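Local coordinates for protein exocyst complex component EXO70 (Saccharomyces cerevisiae, PDB 2B1E) that takes part in the secretory pathway as a subunit of the exocyst, which tethers secretory vesicles to sites of exocytosis, and helps to assemble that complex, at residues 121-126 with 199-204; 138-143 with 206-211; 419-424 with 446-451; 451-456 with 512-517. All blocks are in the same frame, centred on the assembly; numbering follows the deposited sequence.

Contact 1: 121-126 with 199-204; sequences GALSWI and DDLYSQ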
# COMPACT_ATOMS: atom_id res chain seq x y z
N GLY A 121 15.29 -20.56 36.61
CA GLY A 121 15.12 -21.72 37.46
C GLY A 121 14.34 -21.38 38.72
O GLY A 121 13.40 -22.08 39.09
N ALA A 122 14.75 -20.30 39.39
CA ALA A 122 14.10 -19.84 40.62
C ALA A 122 12.64 -19.44 40.37
O ALA A 122 11.76 -19.75 41.17
CB ALA A 122 14.87 -18.66 41.22
N LEU A 123 12.40 -18.72 39.28
CA LEU A 123 11.05 -18.30 38.95
C LEU A 123 10.16 -19.53 38.78
O LEU A 123 9.07 -19.59 39.35
CB LEU A 123 11.07 -17.45 37.67
CG LEU A 123 11.68 -16.05 37.82
CD1 LEU A 123 11.96 -15.45 36.45
CD2 LEU A 123 10.75 -15.16 38.64
N SER A 124 10.65 -20.51 38.02
CA SER A 124 9.89 -21.73 37.79
C SER A 124 9.63 -22.50 39.06
O SER A 124 8.54 -23.05 39.24
CB SER A 124 10.62 -22.64 36.79
OG SER A 124 10.64 -22.05 35.50
N TRP A 125 10.63 -22.55 39.94
CA TRP A 125 10.49 -23.26 41.20
C TRP A 125 9.40 -22.64 42.06
O TRP A 125 8.65 -23.35 42.73
CB TRP A 125 11.81 -23.26 41.98
CG TRP A 125 11.80 -24.15 43.20
CD1 TRP A 125 11.51 -23.78 44.48
CD2 TRP A 125 12.08 -25.55 43.24
NE1 TRP A 125 11.59 -24.87 45.32
CE2 TRP A 125 11.94 -25.97 44.58
CE3 TRP A 125 12.43 -26.50 42.27
CZ2 TRP A 125 12.14 -27.30 44.98
CZ3 TRP A 125 12.63 -27.83 42.67
CH2 TRP A 125 12.48 -28.21 44.01
N ILE A 126 9.30 -21.31 42.04
CA ILE A 126 8.31 -20.62 42.84
C ILE A 126 6.92 -20.78 42.24
O ILE A 126 5.94 -20.95 42.97
CB ILE A 126 8.71 -19.13 43.03
CG1 ILE A 126 9.97 -19.05 43.90
CG2 ILE A 126 7.57 -18.34 43.71
CD1 ILE A 126 10.58 -17.66 44.00
N ASP A 199 7.56 -20.14 27.58
CA ASP A 199 8.03 -21.47 27.21
C ASP A 199 9.15 -21.90 28.16
O ASP A 199 9.26 -23.08 28.50
CB ASP A 199 8.55 -21.50 25.78
CG ASP A 199 7.44 -21.52 24.75
OD1 ASP A 199 6.26 -21.68 25.15
OD2 ASP A 199 7.73 -21.39 23.54
N ASP A 200 9.97 -20.94 28.59
CA ASP A 200 11.07 -21.26 29.50
C ASP A 200 10.59 -21.53 30.92
O ASP A 200 11.14 -22.38 31.63
CB ASP A 200 12.10 -20.11 29.56
CG ASP A 200 13.12 -20.16 28.42
OD1 ASP A 200 13.22 -21.19 27.71
OD2 ASP A 200 13.85 -19.16 28.25
N LEU A 201 9.56 -20.82 31.34
CA LEU A 201 9.05 -20.93 32.70
C LEU A 201 8.18 -22.12 33.07
O LEU A 201 8.17 -22.54 34.23
CB LEU A 201 8.30 -19.64 33.07
CG LEU A 201 9.14 -18.36 33.19
CD1 LEU A 201 8.23 -17.19 33.53
CD2 LEU A 201 10.20 -18.54 34.28
N TYR A 202 7.46 -22.67 32.10
CA TYR A 202 6.56 -23.80 32.38
C TYR A 202 6.98 -25.07 31.67
O TYR A 202 7.91 -25.05 30.87
CB TYR A 202 5.14 -23.45 31.94
CG TYR A 202 4.50 -22.35 32.75
CD1 TYR A 202 3.86 -22.63 33.94
CD2 TYR A 202 4.55 -21.03 32.31
CE1 TYR A 202 3.26 -21.62 34.69
CE2 TYR A 202 3.96 -20.01 33.05
CZ TYR A 202 3.32 -20.31 34.23
OH TYR A 202 2.74 -19.31 34.97
N SER A 203 6.29 -26.16 31.98
CA SER A 203 6.55 -27.43 31.33
C SER A 203 6.05 -27.25 29.90
O SER A 203 5.23 -26.37 29.63
CB SER A 203 5.81 -28.57 32.03
OG SER A 203 6.35 -28.77 33.33
N GLN A 204 6.55 -28.08 28.99
CA GLN A 204 6.19 -27.99 27.57
C GLN A 204 4.71 -27.93 27.20
O GLN A 204 4.31 -27.17 26.32
CB GLN A 204 6.87 -29.14 26.81
CG GLN A 204 6.59 -29.18 25.32
CD GLN A 204 7.55 -30.12 24.57
OE1 GLN A 204 7.39 -30.36 23.38
NE2 GLN A 204 8.54 -30.64 25.29
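Leu-123 and Leu-201 form the tight half of this contact. They are buried side chains that cross obliquely, with CD2 of Leu-201 resting 3.7 Å from CB of Leu-123. CD1 of Leu-123 stands a little farther off, 4.2 Å from the same methyl, so one branch of Leu-201 fills the corner between the stem and the tip of its neighbour. In Leu-201 the CG lies anti to the carbonyl carbon (chi1 -67°), which brings the end of the side chain closer to helix 117-132 than its first bond would suggest. Leu-123 also packs on Phe-90 and Leu-94 of helix 66-94, and Leu-201 on Leu-120 and Leu-143, so the pair belongs to a larger apolar layer.

Beside this layer the contact turns polar. Ser-124 OG lies 2.8 Å from Leu-201 O, the backbone carbonyl at the last turn of helix 180-201, just before Tyr-202 leaves helical geometry. The serine has one proton to give, and Leu-120 O one turn back also lies within its reach, so the bond to Leu-201 O may be shared or intermittent. The same OG is 3.7 Å from Leu-201 CD2, placing the hydroxyl at the seam between the two halves. Toward solvent the packing thins out: Asp-200 is barely touched, and its OD2 is engaged instead by Tyr-114 OH. The end of helix 180-201 is thus set against the flank of helix 117-132, as befits the all-helical Exo70 rod, built of successive helical bundles.

Contact 2: 138-143 with 206-211; sequences IIQDIL and TESKPH
Gln-140 reaches out from helix 136-155 toward Ser-208 and His-211, and the polar part of the contact runs through water. Water 1 donates to Gln-140 OE1 at 2.6 Å and is hydrogen-bonded to Ser-208 OG at 3.1 Å. It bridges two groups that do not bond directly, Gln-140 OE1 and Ser-208 OG being 4.0 Å apart. The glutamine gets there with CG anti to the backbone N (chi1 -175°) and an extended chain, which carries the amide clear of its own helix. Its other end is held too: NE2 is hydrogen-bonded to OE1 of Gln-215, one turn beyond His-211, so both halves of the buried amide have partners and its rotation is fixed.

Segment 206-211 enters helix 209-233 through a type I beta turn from Thr-206 to Lys-209, closed by a weak Lys-209 N to Thr-206 O bond. Gln-140 thus ties the flank of one helix in the helical rod to the start of another, 62 residues of mostly helical chain lying between the segments.

Van der Waals contact supplies the rest. Gln-140 NE2 approaches His-211 CD2 obliquely at 3.2 Å, with the amide and imidazole planes 68° apart, while OE1 lies 3.9 Å from Ser-208 CB. A leucine at Gln-140 would probably leave the water without this acceptor and Gln-215 OE1 without this donor. The imidazole also packs on Glu-264.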
# COMPACT_ATOMS: atom_id res chain seq x y z
N ILE A 138 -3.06 -16.96 41.77
CA ILE A 138 -2.45 -15.86 42.50
C ILE A 138 -1.03 -15.53 42.03
O ILE A 138 -0.71 -14.38 41.73
CB ILE A 138 -2.43 -16.19 44.02
CG1 ILE A 138 -3.84 -16.53 44.50
CG2 ILE A 138 -1.88 -15.01 44.81
CD1 ILE A 138 -3.90 -17.17 45.87
N ILE A 139 -0.17 -16.54 41.94
CA ILE A 139 1.19 -16.28 41.50
C ILE A 139 1.21 -15.96 40.00
O ILE A 139 2.07 -15.23 39.52
CB ILE A 139 2.14 -17.49 41.83
CG1 ILE A 139 3.59 -17.07 41.63
CG2 ILE A 139 1.80 -18.68 40.97
CD1 ILE A 139 4.05 -15.99 42.57
N GLN A 140 0.23 -16.47 39.27
CA GLN A 140 0.15 -16.19 37.84
C GLN A 140 -0.19 -14.71 37.62
O GLN A 140 0.40 -14.05 36.76
CB GLN A 140 -0.91 -17.08 37.17
CG GLN A 140 -0.97 -16.94 35.66
CD GLN A 140 -1.97 -17.89 35.04
OE1 GLN A 140 -1.95 -19.09 35.30
NE2 GLN A 140 -2.86 -17.35 34.21
N ASP A 141 -1.13 -14.18 38.41
CA ASP A 141 -1.51 -12.76 38.31
C ASP A 141 -0.32 -11.85 38.64
O ASP A 141 -0.16 -10.79 38.04
CB ASP A 141 -2.68 -12.43 39.24
CG ASP A 141 -3.99 -13.10 38.82
OD1 ASP A 141 -4.21 -13.29 37.60
OD2 ASP A 141 -4.81 -13.41 39.71
N ILE A 142 0.51 -12.28 39.59
CA ILE A 142 1.71 -11.52 39.95
C ILE A 142 2.69 -11.53 38.78
O ILE A 142 3.24 -10.49 38.40
CB ILE A 142 2.39 -12.10 41.22
CG1 ILE A 142 1.57 -11.74 42.45
CG2 ILE A 142 3.81 -11.54 41.39
CD1 ILE A 142 1.90 -12.55 43.69
N LEU A 143 2.90 -12.71 38.20
CA LEU A 143 3.80 -12.83 37.05
C LEU A 143 3.31 -11.90 35.94
O LEU A 143 4.05 -11.03 35.47
CB LEU A 143 3.82 -14.26 36.51
CG LEU A 143 4.60 -14.50 35.20
CD1 LEU A 143 6.06 -14.10 35.38
CD2 LEU A 143 4.50 -15.98 34.79
N THR A 206 2.08 -27.36 29.48
CA THR A 206 1.26 -26.77 30.53
C THR A 206 0.07 -26.05 29.90
O THR A 206 0.24 -25.20 29.03
CB THR A 206 2.08 -25.80 31.38
OG1 THR A 206 3.11 -26.54 32.05
CG2 THR A 206 1.19 -25.11 32.41
N GLU A 207 -1.12 -26.41 30.36
CA GLU A 207 -2.37 -25.86 29.84
C GLU A 207 -2.53 -24.35 29.86
O GLU A 207 -3.07 -23.78 28.92
CB GLU A 207 -3.54 -26.51 30.59
CG GLU A 207 -4.89 -25.81 30.43
CD GLU A 207 -5.16 -24.80 31.54
OE1 GLU A 207 -5.36 -25.22 32.70
OE2 GLU A 207 -5.17 -23.58 31.25
N SER A 208 -2.08 -23.70 30.93
CA SER A 208 -2.24 -22.26 31.07
C SER A 208 -1.27 -21.38 30.28
O SER A 208 -1.40 -20.15 30.29
CB SER A 208 -2.17 -21.89 32.55
OG SER A 208 -0.95 -22.33 33.11
N LYS A 209 -0.30 -21.99 29.59
CA LYS A 209 0.68 -21.22 28.83
C LYS A 209 0.08 -20.17 27.91
O LYS A 209 0.40 -18.98 28.03
CB LYS A 209 1.59 -22.16 28.03
CG LYS A 209 2.61 -22.90 28.88
CD LYS A 209 3.40 -23.92 28.05
CE LYS A 209 4.27 -23.26 27.01
NZ LYS A 209 5.00 -24.27 26.19
N PRO A 210 -0.78 -20.58 26.96
CA PRO A 210 -1.34 -19.55 26.08
C PRO A 210 -2.13 -18.48 26.83
O PRO A 210 -2.13 -17.32 26.44
CB PRO A 210 -2.20 -20.35 25.10
CG PRO A 210 -2.53 -21.60 25.83
CD PRO A 210 -1.26 -21.92 26.57
N HIS A 211 -2.77 -18.87 27.93
CA HIS A 211 -3.55 -17.92 28.72
C HIS A 211 -2.62 -16.87 29.35
O HIS A 211 -2.89 -15.67 29.28
CB HIS A 211 -4.33 -18.66 29.80
CG HIS A 211 -5.14 -17.77 30.70
ND1 HIS A 211 -6.08 -16.89 30.21
CD2 HIS A 211 -5.15 -17.63 32.04
CE1 HIS A 211 -6.64 -16.25 31.22
NE2 HIS A 211 -6.10 -16.68 32.35
O HOH W 1 0.30 -20.40 35.17

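Contact 3: 419-424 with 446-451; sequences MNLTLV and ERLKKR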
# COMPACT_ATOMS: atom_id res chain seq x y z
N MET A 419 0.55 16.61 -26.63
CA MET A 419 1.53 17.41 -25.90
C MET A 419 1.53 17.00 -24.44
O MET A 419 2.57 16.99 -23.78
CB MET A 419 1.24 18.92 -26.02
CG MET A 419 1.66 19.54 -27.37
SD MET A 419 3.44 19.40 -27.76
CE MET A 419 4.12 20.60 -26.62
N ASN A 420 0.36 16.64 -23.92
CA ASN A 420 0.27 16.21 -22.54
C ASN A 420 0.82 14.80 -22.40
O ASN A 420 1.59 14.52 -21.48
CB ASN A 420 -1.19 16.29 -22.05
CG ASN A 420 -1.64 17.73 -21.80
OD1 ASN A 420 -2.01 18.46 -22.73
ND2 ASN A 420 -1.61 18.13 -20.55
N LEU A 421 0.46 13.90 -23.31
CA LEU A 421 0.97 12.54 -23.24
C LEU A 421 2.49 12.52 -23.36
O LEU A 421 3.13 11.56 -22.93
CB LEU A 421 0.35 11.67 -24.34
CG LEU A 421 -1.11 11.26 -24.15
CD1 LEU A 421 -1.60 10.54 -25.41
CD2 LEU A 421 -1.25 10.35 -22.92
N THR A 422 3.07 13.56 -23.94
CA THR A 422 4.52 13.64 -24.09
C THR A 422 5.15 13.72 -22.70
O THR A 422 6.13 13.03 -22.41
CB THR A 422 4.94 14.87 -24.92
OG1 THR A 422 4.72 14.60 -26.30
CG2 THR A 422 6.42 15.19 -24.70
N LEU A 423 4.58 14.56 -21.83
CA LEU A 423 5.10 14.67 -20.47
C LEU A 423 4.79 13.36 -19.76
O LEU A 423 5.62 12.85 -18.99
CB LEU A 423 4.45 15.84 -19.71
CG LEU A 423 4.84 15.88 -18.23
CD1 LEU A 423 6.35 16.03 -18.10
CD2 LEU A 423 4.14 17.03 -17.53
N VAL A 424 3.62 12.78 -20.02
CA VAL A 424 3.25 11.51 -19.39
C VAL A 424 4.30 10.43 -19.64
O VAL A 424 4.72 9.72 -18.73
CB VAL A 424 1.90 10.99 -19.92
CG1 VAL A 424 1.69 9.54 -19.48
CG2 VAL A 424 0.77 11.86 -19.40
N GLU A 446 0.97 3.13 -26.14
CA GLU A 446 1.22 3.32 -27.56
C GLU A 446 -0.12 3.41 -28.26
O GLU A 446 -0.30 4.22 -29.18
CB GLU A 446 2.06 2.18 -28.14
CG GLU A 446 3.53 2.24 -27.73
CD GLU A 446 4.22 3.54 -28.14
OE1 GLU A 446 4.27 3.84 -29.35
OE2 GLU A 446 4.70 4.26 -27.24
N ARG A 447 -1.07 2.59 -27.83
CA ARG A 447 -2.39 2.62 -28.44
C ARG A 447 -3.03 3.99 -28.19
O ARG A 447 -3.70 4.52 -29.06
CB ARG A 447 -3.28 1.50 -27.89
CG ARG A 447 -3.03 0.14 -28.54
CD ARG A 447 -4.23 -0.78 -28.37
NE ARG A 447 -4.32 -1.39 -27.04
CZ ARG A 447 -3.48 -2.32 -26.59
NH1 ARG A 447 -2.49 -2.76 -27.36
NH2 ARG A 447 -3.64 -2.83 -25.38
N LEU A 448 -2.81 4.54 -27.00
CA LEU A 448 -3.36 5.86 -26.66
C LEU A 448 -2.80 6.92 -27.61
O LEU A 448 -3.55 7.73 -28.15
CB LEU A 448 -2.99 6.25 -25.23
CG LEU A 448 -4.10 6.52 -24.21
CD1 LEU A 448 -3.53 7.37 -23.09
CD2 LEU A 448 -5.29 7.23 -24.86
N LYS A 449 -1.48 6.92 -27.79
CA LYS A 449 -0.83 7.90 -28.65
C LYS A 449 -1.26 7.78 -30.11
O LYS A 449 -1.43 8.79 -30.79
CB LYS A 449 0.69 7.77 -28.55
CG LYS A 449 1.22 7.92 -27.13
CD LYS A 449 2.74 8.04 -27.08
CE LYS A 449 3.42 6.90 -27.81
NZ LYS A 449 4.91 7.01 -27.75
N LYS A 450 -1.45 6.56 -30.59
CA LYS A 450 -1.86 6.38 -31.97
C LYS A 450 -3.26 6.96 -32.20
O LYS A 450 -3.55 7.47 -33.28
CB LYS A 450 -1.82 4.90 -32.35
CG LYS A 450 -0.39 4.38 -32.43
CD LYS A 450 -0.32 2.87 -32.63
CE LYS A 450 1.13 2.41 -32.54
NZ LYS A 450 1.24 0.93 -32.58
N ARG A 451 -4.11 6.88 -31.19
CA ARG A 451 -5.47 7.42 -31.31
C ARG A 451 -5.40 8.90 -31.61
O ARG A 451 -6.06 9.38 -32.54
CB ARG A 451 -6.26 7.21 -30.00
CG ARG A 451 -7.66 7.83 -30.01
CD ARG A 451 -8.20 8.01 -28.58
NE ARG A 451 -8.38 6.73 -27.89
CZ ARG A 451 -8.69 6.61 -26.60
NH1 ARG A 451 -8.86 7.70 -25.86
NH2 ARG A 451 -8.86 5.41 -26.06
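Leu-421 packs on Leu-448 and Lys-449 where helix 410-429 meets helix 440-473, two helices of the C-terminal helical bundle running in broadly opposite directions. Along 419-424, Leu-421 carries the whole of this contact from its side. Its CG is anti to the carbonyl carbon (chi1 -74°), and the two methyls are shared out: CD2 meets Leu-448 CD1 at 3.8 Å, the side chains crossing at about a right angle, while CD1 lies 4.2 Å from CG in the aliphatic part of Lys-449. Leu-448 is used on both branches, because its CD2 sits 3.7 Å above one face of the Arg-451 guanidinium, toward the rim. Thr-422 points away, its OG1 bonded to Leu-418 O. Val-424 extends the apolar layer to Ile-376, on which Leu-448 also packs. Just past 424, Glu-425 OE1 forms a salt bridge with Lys-449 NZ, adding an ionic link between the helices. That ammonium has a second carboxylate within its own helix: NZ meets Glu-446 OE2 on its syn side at 2.8 Å, 23° out of the carboxylate plane.

Contact 4: 451-456 with 512-517; sequences RYISYM and PSLKVT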
# COMPACT_ATOMS: atom_id res chain seq x y z
N ARG A 451 -4.11 6.88 -31.19
CA ARG A 451 -5.47 7.42 -31.31
C ARG A 451 -5.40 8.90 -31.61
O ARG A 451 -6.06 9.38 -32.54
CB ARG A 451 -6.26 7.21 -30.00
CG ARG A 451 -7.66 7.83 -30.01
CD ARG A 451 -8.20 8.01 -28.58
NE ARG A 451 -8.38 6.73 -27.89
CZ ARG A 451 -8.69 6.61 -26.60
NH1 ARG A 451 -8.86 7.70 -25.86
NH2 ARG A 451 -8.86 5.41 -26.06
N TYR A 452 -4.59 9.63 -30.85
CA TYR A 452 -4.47 11.07 -31.05
C TYR A 452 -3.58 11.45 -32.22
O TYR A 452 -3.68 12.56 -32.75
CB TYR A 452 -4.07 11.74 -29.72
CG TYR A 452 -5.18 11.56 -28.71
CD1 TYR A 452 -6.41 12.19 -28.88
CD2 TYR A 452 -5.07 10.63 -27.67
CE1 TYR A 452 -7.50 11.90 -28.07
CE2 TYR A 452 -6.16 10.34 -26.84
CZ TYR A 452 -7.37 10.97 -27.05
OH TYR A 452 -8.47 10.65 -26.27
N ILE A 453 -2.71 10.54 -32.64
CA ILE A 453 -1.89 10.79 -33.82
C ILE A 453 -2.95 10.74 -34.92
O ILE A 453 -2.98 11.57 -35.82
CB ILE A 453 -0.86 9.67 -34.07
CG1 ILE A 453 0.32 9.81 -33.10
CG2 ILE A 453 -0.40 9.70 -35.53
CD1 ILE A 453 1.14 8.51 -32.93
N SER A 454 -3.84 9.76 -34.81
CA SER A 454 -4.92 9.59 -35.78
C SER A 454 -5.81 10.84 -35.82
O SER A 454 -6.26 11.24 -36.90
CB SER A 454 -5.74 8.34 -35.44
OG SER A 454 -6.44 7.89 -36.59
N TYR A 455 -6.07 11.45 -34.67
CA TYR A 455 -6.87 12.69 -34.65
C TYR A 455 -6.19 13.74 -35.54
O TYR A 455 -6.85 14.42 -36.32
CB TYR A 455 -6.98 13.26 -33.22
CG TYR A 455 -8.19 12.80 -32.43
CD1 TYR A 455 -8.47 11.45 -32.27
CD2 TYR A 455 -9.02 13.73 -31.79
CE1 TYR A 455 -9.54 11.03 -31.52
CE2 TYR A 455 -10.11 13.30 -31.02
CZ TYR A 455 -10.36 11.95 -30.89
OH TYR A 455 -11.44 11.49 -30.15
N MET A 456 -4.87 13.86 -35.43
CA MET A 456 -4.12 14.84 -36.22
C MET A 456 -4.04 14.52 -37.72
O MET A 456 -3.92 15.42 -38.54
CB MET A 456 -2.68 15.01 -35.68
CG MET A 456 -2.58 15.69 -34.31
SD MET A 456 -0.89 16.23 -33.86
CE MET A 456 -0.05 14.69 -33.93
N PRO A 512 10.56 14.14 -31.07
CA PRO A 512 10.99 13.73 -32.41
C PRO A 512 10.30 12.49 -32.97
O PRO A 512 10.00 12.43 -34.16
CB PRO A 512 12.50 13.55 -32.25
CG PRO A 512 12.64 13.14 -30.82
CD PRO A 512 11.67 14.06 -30.11
N SER A 513 10.04 11.50 -32.13
CA SER A 513 9.39 10.29 -32.63
C SER A 513 7.98 10.62 -33.11
O SER A 513 7.54 10.09 -34.13
CB SER A 513 9.35 9.19 -31.55
OG SER A 513 8.46 9.52 -30.50
N LEU A 514 7.28 11.50 -32.40
CA LEU A 514 5.94 11.87 -32.84
C LEU A 514 5.98 12.64 -34.16
O LEU A 514 5.13 12.45 -35.02
CB LEU A 514 5.22 12.70 -31.78
CG LEU A 514 4.71 11.89 -30.59
CD1 LEU A 514 4.04 12.81 -29.57
CD2 LEU A 514 3.74 10.83 -31.10
N LYS A 515 6.97 13.52 -34.31
CA LYS A 515 7.10 14.30 -35.55
C LYS A 515 7.40 13.39 -36.74
O LYS A 515 6.84 13.57 -37.82
CB LYS A 515 8.22 15.34 -35.42
CG LYS A 515 7.89 16.49 -34.48
CD LYS A 515 8.64 17.75 -34.86
CE LYS A 515 10.14 17.57 -34.76
NZ LYS A 515 10.85 18.79 -35.22
N VAL A 516 8.30 12.44 -36.54
CA VAL A 516 8.65 11.50 -37.60
C VAL A 516 7.39 10.72 -38.02
O VAL A 516 7.12 10.56 -39.21
CB VAL A 516 9.73 10.51 -37.12
CG1 VAL A 516 10.03 9.50 -38.18
CG2 VAL A 516 11.00 11.28 -36.76
N THR A 517 6.62 10.25 -37.04
CA THR A 517 5.40 9.50 -37.35
C THR A 517 4.40 10.37 -38.09
O THR A 517 3.79 9.93 -39.07
CB THR A 517 4.74 8.96 -36.07
OG1 THR A 517 5.67 8.12 -35.38
CG2 THR A 517 3.51 8.13 -36.43
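Behind Ile-453, which meets Leu-514 and Thr-517 across the contact, three flat groups are linked along helix 440-473. One face of the Tyr-452 ring carries Arg-451 CG, 4.2 Å above its centre. The arginine then curls round to the phenol: NH1 donates to Tyr-452 OH at 3.0 Å, with the oxygen at the guanidinium edge and only 4° out of its plane. Tyr-452 in turn sets its CD1 3.9 Å above the centre of one face of the Tyr-455 ring. Both phenols are anchored by one carboxylate, Glu-384, whose OE1 pairs with Tyr-452 OH and OE2 with Tyr-455 OH.

The contact itself is purely apolar. Ile-453 places CG1 anti to the carbonyl carbon (chi1 -77°), and the extended arm ends in CD1, 3.9 Å from Leu-514 CD2. CG1 is nearly as close to that methyl, so Leu-514 lies against the arm as well as its end. CD1 also touches Thr-517 CG2 at 4.2 Å, one turn farther along helix 512-537. The bond from Thr-517 OG1 to Ser-513 O, 3.0 Å and tilted 30° from the carbonyl plane, holds the rotamer in which the methyl faces Ile-453. Thr-517 N reaches the same oxygen from the opposite face, so two donors grip it.

Other side chains continue the seam. Ile-453 and Met-456 both pack on Leu-518 of helix 512-537. Tyr-452 leans on Ile-417 and Leu-418 of helix 410-429, and Leu-514 on Thr-422, so that helix borders both partners of the contact.

The four contacts form two pairs on opposite sides of the chain's centre: the centres of contacts 1 and 3 are about 70 Å apart, those of 1 and 2 about 11 Å and those of 3 and 4 about 9 Å. Contacts 1 and 2 alternate along the chain and are stitched together by Lys-209, which binds Asp-199 OD1 and Gln-204 O. Contacts 3 and 4 both use helix 440-473 and share Arg-451. Contact 3 is buried, the others partly. Their chemistry differs: contact 1 adds a serine hydroxyl to a leucine pair, contact 2 relies on an amide and a water, contact 3 joins two helix flanks and contact 4 a flank to the first turns of helix 512-537, both through aliphatic branches.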